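Local coordinates for protein bacteriophage virulence determinant (Salmonella enterica subsp. enterica serovar Typhimurium str. 14028S, PDB 6GGR) that probably acts as a zinc metalloprotease of the PipA effector family, whose members cleave NF-kappaB transcription factors of the infected host cell, at residues T173-K178 with R184-E189; F164-V169 with P203-Y208; P13-H18 with I194-G199. All blocks are in the same frame, centred on the assembly; numbering follows the deposited sequence.

Contact 1. Residues T173-K178 with R184-E189; sequences THLQDK and RGPVVE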
loop_
_atom_site.group_PDB
_atom_site.type_symbol
_atom_site.label_atom_id
_atom_site.label_comp_id
_atom_site.label_asym_id
_atom_site.label_seq_id
_atom_site.Cartn_x
_atom_site.Cartn_y
_atom_site.Cartn_z
ATOM N N THR B 173 -9.660 5.604 14.996
ATOM C CA THR B 173 -10.780 6.355 14.444
ATOM C C THR B 173 -11.667 5.541 13.514
ATOM O O THR B 173 -12.782 5.980 13.219
ATOM C CB THR B 173 -10.275 7.583 13.671
ATOM O OG1 THR B 173 -9.513 7.159 12.534
ATOM C CG2 THR B 173 -9.413 8.461 14.555
ATOM N N HIS B 174 -11.206 4.380 13.049
ATOM C CA HIS B 174 -11.939 3.545 12.100
ATOM C C HIS B 174 -12.258 4.288 10.809
ATOM O O HIS B 174 -13.208 3.933 10.106
ATOM C CB HIS B 174 -13.235 2.997 12.714
ATOM C CG HIS B 174 -13.017 2.151 13.931
ATOM N ND1 HIS B 174 -12.283 0.986 13.906
ATOM C CD2 HIS B 174 -13.427 2.311 15.212
ATOM C CE1 HIS B 174 -12.252 0.461 15.118
ATOM N NE2 HIS B 174 -12.939 1.245 15.929
ATOM N N LEU B 175 -11.476 5.309 10.476
ATOM C CA LEU B 175 -11.690 6.098 9.274
ATOM C C LEU B 175 -10.716 5.682 8.177
ATOM O O LEU B 175 -9.641 5.136 8.436
ATOM C CB LEU B 175 -11.533 7.591 9.571
ATOM C CG LEU B 175 -12.419 8.161 10.683
ATOM C CD1 LEU B 175 -12.219 9.665 10.802
ATOM C CD2 LEU B 175 -13.889 7.836 10.452
ATOM N N GLN B 176 -11.070 6.023 6.950
ATOM C CA GLN B 176 -10.276 5.711 5.774
ATOM C C GLN B 176 -9.614 6.945 5.211
ATOM O O GLN B 176 -9.932 8.049 5.527
ATOM C CB GLN B 176 -11.101 5.012 4.650
ATOM C CG GLN B 176 -11.859 3.750 5.058
ATOM C CD GLN B 176 -12.529 3.035 3.832
ATOM O OE1 GLN B 176 -13.264 3.671 3.085
ATOM N NE2 GLN B 176 -12.238 1.758 3.603
ATOM N N ASP B 177 -8.658 6.717 4.350
ATOM C CA ASP B 177 -7.989 7.843 3.714
ATOM C C ASP B 177 -8.858 8.479 2.637
ATOM O O ASP B 177 -8.704 9.671 2.348
ATOM C CB ASP B 177 -6.655 7.387 3.121
ATOM C CG ASP B 177 -5.632 7.038 4.184
ATOM O OD1 ASP B 177 -5.227 7.948 4.934
ATOM O OD2 ASP B 177 -5.242 5.856 4.276
ATOM N N LYS B 178 -9.777 7.710 2.055
ATOM C CA LYS B 178 -10.640 8.198 0.983
ATOM C C LYS B 178 -11.633 9.208 1.541
ATOM O O LYS B 178 -12.559 8.840 2.273
ATOM C CB LYS B 178 -11.384 7.031 0.336
ATOM C CG LYS B 178 -10.495 6.024 -0.369
ATOM C CD LYS B 178 -10.009 6.555 -1.704
ATOM C CE LYS B 178 -8.852 5.728 -2.239
ATOM N NZ LYS B 178 -8.379 6.219 -3.562
ATOM N N ARG B 184 -6.253 14.933 1.218
ATOM C CA ARG B 184 -5.506 14.227 2.253
ATOM C C ARG B 184 -6.334 13.177 2.979
ATOM O O ARG B 184 -5.854 12.062 3.207
ATOM C CB ARG B 184 -4.952 15.232 3.277
ATOM C CG ARG B 184 -3.917 16.198 2.719
ATOM C CD ARG B 184 -3.656 17.337 3.689
ATOM N NE ARG B 184 -4.850 18.154 3.896
ATOM C CZ ARG B 184 -5.182 19.212 3.163
ATOM N NH1 ARG B 184 -4.411 19.603 2.156
ATOM N NH2 ARG B 184 -6.292 19.887 3.438
ATOM N N GLY B 185 -7.562 13.506 3.368
ATOM C CA GLY B 185 -8.365 12.610 4.163
ATOM C C GLY B 185 -8.111 12.809 5.645
ATOM O O GLY B 185 -7.173 13.503 6.049
ATOM N N PRO B 186 -8.939 12.182 6.487
ATOM C CA PRO B 186 -8.838 12.432 7.935
ATOM C C PRO B 186 -7.591 11.847 8.582
ATOM O O PRO B 186 -7.074 12.432 9.541
ATOM C CB PRO B 186 -10.111 11.776 8.486
ATOM C CG PRO B 186 -10.432 10.704 7.504
ATOM C CD PRO B 186 -10.017 11.235 6.159
ATOM N N VAL B 187 -7.101 10.702 8.106
ATOM C CA VAL B 187 -5.975 10.048 8.768
ATOM C C VAL B 187 -4.685 10.817 8.524
ATOM O O VAL B 187 -3.859 10.974 9.432
ATOM C CB VAL B 187 -5.869 8.586 8.299
ATOM C CG1 VAL B 187 -4.611 7.918 8.854
ATOM C CG2 VAL B 187 -7.105 7.827 8.736
ATOM N N VAL B 188 -4.481 11.292 7.295
ATOM C CA VAL B 188 -3.305 12.103 7.000
ATOM C C VAL B 188 -3.312 13.367 7.852
ATOM O O VAL B 188 -2.306 13.724 8.474
ATOM C CB VAL B 188 -3.246 12.430 5.497
ATOM C CG1 VAL B 188 -2.168 13.474 5.207
ATOM C CG2 VAL B 188 -2.985 11.158 4.685
ATOM N N GLU B 189 -4.451 14.059 7.902
ATOM C CA GLU B 189 -4.501 15.319 8.635
ATOM C C GLU B 189 -4.226 15.094 10.116
ATOM O O GLU B 189 -3.420 15.809 10.723
ATOM C CB GLU B 189 -5.849 16.009 8.416
ATOM C CG GLU B 189 -6.069 16.434 6.967
ATOM C CD GLU B 189 -6.907 17.689 6.826
ATOM O OE1 GLU B 189 -7.471 18.153 7.838
ATOM O OE2 GLU B 189 -7.000 18.211 5.693
#

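Contact 2. Residues F164-V169 with P203-Y208; sequences FIHQVV and PPRIAY. Unlike the reference sequence in segment 164-169: Gln167 (reference Glu).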
loop_
_atom_site.group_PDB
_atom_site.type_symbol
_atom_site.label_atom_id
_atom_site.label_comp_id
_atom_site.label_asym_id
_atom_site.label_seq_id
_atom_site.Cartn_x
_atom_site.Cartn_y
_atom_site.Cartn_z
ATOM N N PHE B 164 3.908 4.445 11.656
ATOM C CA PHE B 164 3.262 3.856 12.826
ATOM C C PHE B 164 2.039 4.662 13.240
ATOM O O PHE B 164 0.965 4.102 13.490
ATOM C CB PHE B 164 4.265 3.762 13.977
ATOM C CG PHE B 164 5.090 2.503 13.964
ATOM C CD1 PHE B 164 5.770 2.108 12.825
ATOM C CD2 PHE B 164 5.199 1.724 15.105
ATOM C CE1 PHE B 164 6.527 0.954 12.819
ATOM C CE2 PHE B 164 5.957 0.574 15.108
ATOM C CZ PHE B 164 6.624 0.187 13.964
ATOM N N ILE B 165 2.182 5.985 13.321
ATOM C CA ILE B 165 1.067 6.830 13.749
ATOM C C ILE B 165 -0.065 6.774 12.732
ATOM O O ILE B 165 -1.246 6.732 13.097
ATOM C CB ILE B 165 1.554 8.273 13.976
ATOM C CG1 ILE B 165 2.552 8.329 15.142
ATOM C CG2 ILE B 165 0.375 9.219 14.219
ATOM C CD1 ILE B 165 1.999 7.843 16.473
ATOM N N HIS B 166 0.274 6.774 11.444
ATOM C CA HIS B 166 -0.751 6.693 10.409
ATOM C C HIS B 166 -1.601 5.439 10.578
ATOM O O HIS B 166 -2.835 5.502 10.539
ATOM C CB HIS B 166 -0.099 6.721 9.027
ATOM C CG HIS B 166 -1.081 6.763 7.898
ATOM N ND1 HIS B 166 -1.333 7.907 7.173
ATOM C CD2 HIS B 166 -1.884 5.804 7.378
ATOM C CE1 HIS B 166 -2.240 7.649 6.247
ATOM N NE2 HIS B 166 -2.592 6.380 6.351
ATOM N N GLN B 167 -0.958 4.285 10.764
ATOM C CA GLN B 167 -1.714 3.044 10.914
ATOM C C GLN B 167 -2.492 3.030 12.222
ATOM O O GLN B 167 -3.629 2.548 12.268
ATOM C CB GLN B 167 -0.776 1.839 10.843
ATOM C CG GLN B 167 -0.019 1.704 9.536
ATOM C CD GLN B 167 -0.927 1.683 8.324
ATOM O OE1 GLN B 167 -2.091 1.292 8.406
ATOM N NE2 GLN B 167 -0.399 2.114 7.190
ATOM N N VAL B 168 -1.897 3.548 13.296
ATOM C CA VAL B 168 -2.599 3.595 14.575
ATOM C C VAL B 168 -3.805 4.519 14.482
ATOM O O VAL B 168 -4.876 4.222 15.025
ATOM C CB VAL B 168 -1.635 4.025 15.697
ATOM C CG1 VAL B 168 -2.393 4.352 16.989
ATOM C CG2 VAL B 168 -0.614 2.926 15.957
ATOM N N VAL B 169 -3.660 5.649 13.788
ATOM C CA VAL B 169 -4.786 6.569 13.651
ATOM C C VAL B 169 -5.957 5.870 12.973
ATOM O O VAL B 169 -7.120 6.083 13.338
ATOM C CB VAL B 169 -4.356 7.836 12.890
ATOM C CG1 VAL B 169 -5.572 8.614 12.381
ATOM C CG2 VAL B 169 -3.518 8.726 13.798
ATOM N N PRO B 203 8.106 17.665 7.005
ATOM C CA PRO B 203 7.052 18.539 6.497
ATOM C C PRO B 203 5.728 17.811 6.479
ATOM O O PRO B 203 5.677 16.587 6.258
ATOM C CB PRO B 203 7.529 18.876 5.074
ATOM C CG PRO B 203 8.964 18.494 5.018
ATOM C CD PRO B 203 9.134 17.385 5.990
ATOM N N PRO B 204 4.622 18.517 6.705
ATOM C CA PRO B 204 3.319 17.844 6.676
ATOM C C PRO B 204 2.967 17.350 5.281
ATOM O O PRO B 204 3.408 17.892 4.265
ATOM C CB PRO B 204 2.343 18.921 7.157
ATOM C CG PRO B 204 3.042 20.206 6.941
ATOM C CD PRO B 204 4.505 19.937 7.071
ATOM N N ARG B 205 2.152 16.301 5.252
ATOM C CA ARG B 205 1.768 15.634 4.014
ATOM C C ARG B 205 0.572 16.362 3.416
ATOM O O ARG B 205 -0.525 16.333 3.980
ATOM C CB ARG B 205 1.444 14.173 4.303
ATOM C CG ARG B 205 1.087 13.327 3.099
ATOM C CD ARG B 205 0.791 11.918 3.566
ATOM N NE ARG B 205 0.569 10.978 2.476
ATOM C CZ ARG B 205 0.247 9.702 2.662
ATOM N NH1 ARG B 205 0.113 9.221 3.896
ATOM N NH2 ARG B 205 0.061 8.906 1.617
ATOM N N ILE B 206 0.778 17.006 2.262
ATOM C CA ILE B 206 -0.253 17.851 1.667
ATOM C C ILE B 206 -1.245 17.071 0.820
ATOM O O ILE B 206 -2.315 17.606 0.494
ATOM C CB ILE B 206 0.377 18.968 0.808
ATOM C CG1 ILE B 206 1.062 18.385 -0.436
ATOM C CG2 ILE B 206 1.365 19.776 1.644
ATOM C CD1 ILE B 206 1.680 19.429 -1.351
ATOM N N ALA B 207 -0.930 15.830 0.450
ATOM C CA ALA B 207 -1.824 15.022 -0.364
ATOM C C ALA B 207 -1.540 13.553 -0.098
ATOM O O ALA B 207 -0.406 13.170 0.204
ATOM C CB ALA B 207 -1.660 15.331 -1.855
ATOM N N TYR B 208 -2.586 12.733 -0.214
ATOM C CA TYR B 208 -2.416 11.298 -0.016
ATOM C C TYR B 208 -1.697 10.661 -1.202
ATOM O O TYR B 208 -0.786 9.848 -1.015
ATOM C CB TYR B 208 -3.772 10.631 0.215
ATOM C CG TYR B 208 -3.673 9.157 0.529
ATOM C CD1 TYR B 208 -3.358 8.720 1.809
ATOM C CD2 TYR B 208 -3.896 8.199 -0.454
ATOM C CE1 TYR B 208 -3.264 7.376 2.103
ATOM C CE2 TYR B 208 -3.806 6.851 -0.170
ATOM C CZ TYR B 208 -3.490 6.445 1.111
ATOM O OH TYR B 208 -3.397 5.106 1.408
#

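Contact 3. Residues P13-H18 with I194-G199; sequences PDLPEH and ILKEMG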
loop_
_atom_site.group_PDB
_atom_site.type_symbol
_atom_site.label_atom_id
_atom_site.label_comp_id
_atom_site.label_asym_id
_atom_site.label_seq_id
_atom_site.Cartn_x
_atom_site.Cartn_y
_atom_site.Cartn_z
ATOM N N PRO B 13 -6.215 22.215 17.894
ATOM C CA PRO B 13 -5.091 22.652 17.054
ATOM C C PRO B 13 -5.141 22.038 15.661
ATOM O O PRO B 13 -5.490 20.868 15.488
ATOM C CB PRO B 13 -3.853 22.191 17.836
ATOM C CG PRO B 13 -4.362 21.337 18.964
ATOM C CD PRO B 13 -5.774 21.694 19.196
ATOM N N ASP B 14 -4.788 22.850 14.662
ATOM C CA ASP B 14 -4.752 22.423 13.272
ATOM C C ASP B 14 -3.548 23.068 12.596
ATOM O O ASP B 14 -2.867 23.919 13.175
ATOM C CB ASP B 14 -6.054 22.787 12.548
ATOM C CG ASP B 14 -6.282 21.954 11.302
ATOM O OD1 ASP B 14 -5.394 21.150 10.949
ATOM O OD2 ASP B 14 -7.353 22.104 10.675
ATOM N N LEU B 15 -3.289 22.660 11.343
ATOM C CA LEU B 15 -2.107 23.113 10.625
ATOM C C LEU B 15 -2.472 24.110 9.531
ATOM O O LEU B 15 -3.553 24.021 8.940
ATOM C CB LEU B 15 -1.363 21.938 9.974
ATOM C CG LEU B 15 -0.876 20.813 10.884
ATOM C CD1 LEU B 15 0.146 19.977 10.140
ATOM C CD2 LEU B 15 -0.287 21.338 12.185
ATOM N N PRO B 16 -1.585 25.060 9.218
ATOM C CA PRO B 16 -1.836 25.929 8.055
ATOM C C PRO B 16 -2.031 25.148 6.767
ATOM O O PRO B 16 -2.822 25.567 5.910
ATOM C CB PRO B 16 -0.580 26.810 7.991
ATOM C CG PRO B 16 0.052 26.706 9.334
ATOM C CD PRO B 16 -0.298 25.361 9.869
ATOM N N GLU B 17 -1.329 24.024 6.600
ATOM C CA GLU B 17 -1.482 23.195 5.412
ATOM C C GLU B 17 -2.868 22.571 5.302
ATOM O O GLU B 17 -3.191 22.010 4.251
ATOM C CB GLU B 17 -0.416 22.092 5.403
ATOM C CG GLU B 17 1.025 22.598 5.250
ATOM C CD GLU B 17 1.631 23.096 6.561
ATOM O OE1 GLU B 17 0.909 23.136 7.579
ATOM O OE2 GLU B 17 2.832 23.448 6.574
ATOM N N HIS B 18 -3.688 22.658 6.349
ATOM C CA HIS B 18 -5.036 22.103 6.356
ATOM C C HIS B 18 -6.121 23.163 6.252
ATOM O O HIS B 18 -7.041 23.031 5.440
ATOM C CB HIS B 18 -5.273 21.302 7.640
ATOM C CG HIS B 18 -4.354 20.139 7.809
ATOM N ND1 HIS B 18 -4.272 19.431 8.988
ATOM C CD2 HIS B 18 -3.485 19.553 6.953
ATOM C CE1 HIS B 18 -3.385 18.462 8.852
ATOM N NE2 HIS B 18 -2.895 18.513 7.627
ATOM N N ILE B 194 -0.544 15.370 14.803
ATOM C CA ILE B 194 0.079 14.644 15.905
ATOM C C ILE B 194 1.595 14.760 15.824
ATOM O O ILE B 194 2.269 15.067 16.815
ATOM C CB ILE B 194 -0.381 13.175 15.890
ATOM C CG1 ILE B 194 -1.880 13.099 16.182
ATOM C CG2 ILE B 194 0.403 12.341 16.905
ATOM C CD1 ILE B 194 -2.493 11.745 15.890
ATOM N N LEU B 195 2.154 14.522 14.636
ATOM C CA LEU B 195 3.605 14.559 14.478
ATOM C C LEU B 195 4.165 15.940 14.795
ATOM O O LEU B 195 5.206 16.058 15.453
ATOM C CB LEU B 195 3.988 14.141 13.059
ATOM C CG LEU B 195 4.379 12.668 12.887
ATOM C CD1 LEU B 195 3.242 11.751 13.285
ATOM C CD2 LEU B 195 4.803 12.402 11.454
ATOM N N LYS B 196 3.504 17.001 14.329
ATOM C CA LYS B 196 3.962 18.343 14.682
ATOM C C LYS B 196 3.845 18.585 16.180
ATOM O O LYS B 196 4.708 19.236 16.780
ATOM C CB LYS B 196 3.175 19.401 13.908
ATOM C CG LYS B 196 3.548 19.512 12.434
ATOM C CD LYS B 196 5.013 19.889 12.245
ATOM C CE LYS B 196 5.332 20.162 10.782
ATOM N NZ LYS B 196 6.797 20.328 10.543
ATOM N N GLU B 197 2.780 18.074 16.802
ATOM C CA GLU B 197 2.650 18.184 18.251
ATOM C C GLU B 197 3.730 17.395 18.980
ATOM O O GLU B 197 4.057 17.725 20.127
ATOM C CB GLU B 197 1.265 17.711 18.694
ATOM C CG GLU B 197 0.125 18.648 18.303
ATOM C CD GLU B 197 -1.234 18.173 18.802
ATOM O OE1 GLU B 197 -1.308 17.081 19.402
ATOM O OE2 GLU B 197 -2.232 18.897 18.599
ATOM N N MET B 198 4.287 16.364 18.342
ATOM C CA MET B 198 5.368 15.566 18.911
ATOM C C MET B 198 6.743 16.178 18.680
ATOM O O MET B 198 7.738 15.610 19.139
ATOM C CB MET B 198 5.355 14.153 18.312
ATOM C CG MET B 198 4.145 13.313 18.679
ATOM S SD MET B 198 4.131 11.742 17.798
ATOM C CE MET B 198 5.454 10.891 18.654
ATOM N N GLY B 199 6.832 17.304 17.977
ATOM C CA GLY B 199 8.126 17.842 17.617
ATOM C C GLY B 199 8.783 17.131 16.459
ATOM O O GLY B 199 10.001 17.232 16.293
#

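Contact 1. Residues T173-K178 with R184-E189
Leu175, Gln176 and Asp177 pack against Pro186, Val187 and Val188 in a buried loop-to-helix contact, where the chain leaving helix 160-173 runs past the start of helix 186-197. Leu175 lays one branch against the proline ring, CD1 to Pro186 CB at 3.8 Å, and the two side chains cross at a slant. Backbone meets the neighbouring part of the ring: Gln176 O lies 3.2 Å from Pro186 CD. Gly185, the N-cap residue of the helix, adds a CA-H...O contact, its CA 3.5 Å from Asp177 O.

The carboxylate of Asp177 swings back over the helix start because its CG stands beside the backbone N (chi1 -69°). OD1 then touches Val187 CB at 3.5 Å and Val188 CG2 at 3.9 Å, so valine methine and methyl groups form one wall round it. OD2 has polar company instead, a hydrogen bond from His170 NE2 and a weak one from His166 NE2. The backbone N of Asp177 bonds to an acidic side chain of another protein's chain.

On the far side of the helix start, Arg184 grips Glu189 side-on: NE and NH2 both reach OE2, with NE 2.8 Å from Glu189 OE2, and the oxygen lies in the guanidinium plane. Glu189 OE1 has Arg26 as a second cationic partner.

With His166 and His170, Asp177 makes up the zinc site of this protein, although no zinc is bound to this chain here: a zincin-like arrangement of two helical histidines and an acidic ligand from the following loop.

Contact 2. Residues F164-V169 with P203-Y208
With CG of His166 anti to its backbone N (chi1 -175°), the imidazole leaves helix 160-173 in the direction of loop 203-208. From the other side Arg205 has the same first torsion and then stays extended through to NE, a full-length reach that carries its guanidinium to the ring. The two side chains meet at about a right angle, their planes 41° apart. Arg205 NH1 lies 3.7 Å from His166 CE1 and 3.8 Å from His166 ND1, an oblique approach that makes neither a stack nor a hydrogen bond.

Tyr208 joins from the same loop. Its CE1 comes to 4.3 Å from His166 CE1, and the imidazole carbon lies near the plane of the phenol ring, at its edge.

The loop and the other protein share the guanidinium. Arg205 NH2 donates to Tyr208 O at 2.9 Å, meeting a lone pair in the carbonyl plane, while the bond from Arg205 NE to Ala207 O is weak at 3.3 Å. A backbone group of another protein's chain also accepts from Arg205 NH2, and Val188 packs against the arginine from helix 186-197.

His166 and His170 are the zinc-binding histidines of the HExxH signature of zinc metalloproteases, and Gln167 stands here in place of the glutamate of the reference sequence. In this metal-free chain His166 NE2 has weak bonds to Asp177 OD2 and to backbone of the other protein, whereas ND1 is buried without a partner in the model. The arginine and histidine meet by van der Waals contact alone; what places the guanidinium there is probably its bonding to the loop backbone and to the bound protein, which brings the docked chain up beside the zinc-binding histidine.

Contact 3. Residues P13-H18 with I194-G199
Leu15 makes the apolar contact and Pro13 a van der Waals contact with a carboxylate oxygen, on Lys196 and Glu197 of the last turn of helix 186-197. Leu15 CD1 comes to 4.1 Å from Lys196 CG, so the leucine meets the aliphatic root of the lysine, and the two side chains cross at about a right angle. Lys196 bends at chi2 (-61°), and its NZ ends on Ser202 O, beyond the contact. One turn back along the helix, Leu15 also packs on Asn192 and Ile193. At the other end Pro13 sets its ring against a carboxylate, with CG 3.3 Å and CB 3.7 Å from Glu197 OE2; that same oxygen is hydrogen-bonded to Thr87 at the start of helix 86-100, which Pro13 touches as well.

The helix stops within this segment in a Schellman motif: Gly199 follows the last turn with positive phi and two bonds back into it, among them Gly199 N to Lys196 O at 3.1 Å. The N-terminal chain lies along the closing end of helix 186-197, in plain surface packing away from the zinc site.

Within the N-terminal segment the polar bonds centre on Asp14 OD1, which takes two donors, Leu15 N at 2.6 Å from above the carboxylate plane and His18 ND1 at 2.8 Å nearly in line with the C-O bond, tying the residue before Leu15 to the short helix 16-19. Leu15 CB rests over one face of the His18 ring, toward its rim. Asp14 OD2 forms a salt bridge with Arg26, while His18 NE2 is hydrogen-bonded to Asn192 ND2 on helix 186-197.

Contacts 1 and 2 are buried and lie about 9 Å apart, centre to centre; contact 3 is a surface contact. Helix 186-197 serves contact 1 with its first turn and contact 3 with its last, while helix 160-173 supplies the histidine of contact 2. The two buried contacts meet at the zinc site, where Asp177 CG is 3.2 Å from Tyr208 CE1, and both lie beside the other protein's chain, which contact 3 does not touch. Pro204 links contact 2 to contact 3 by packing on Glu17 and Lys196. Site ligands set among valines, arginine and tyrosine thus give way, at the surface, to a leucine on a lysine stem and a proline against a carboxylate.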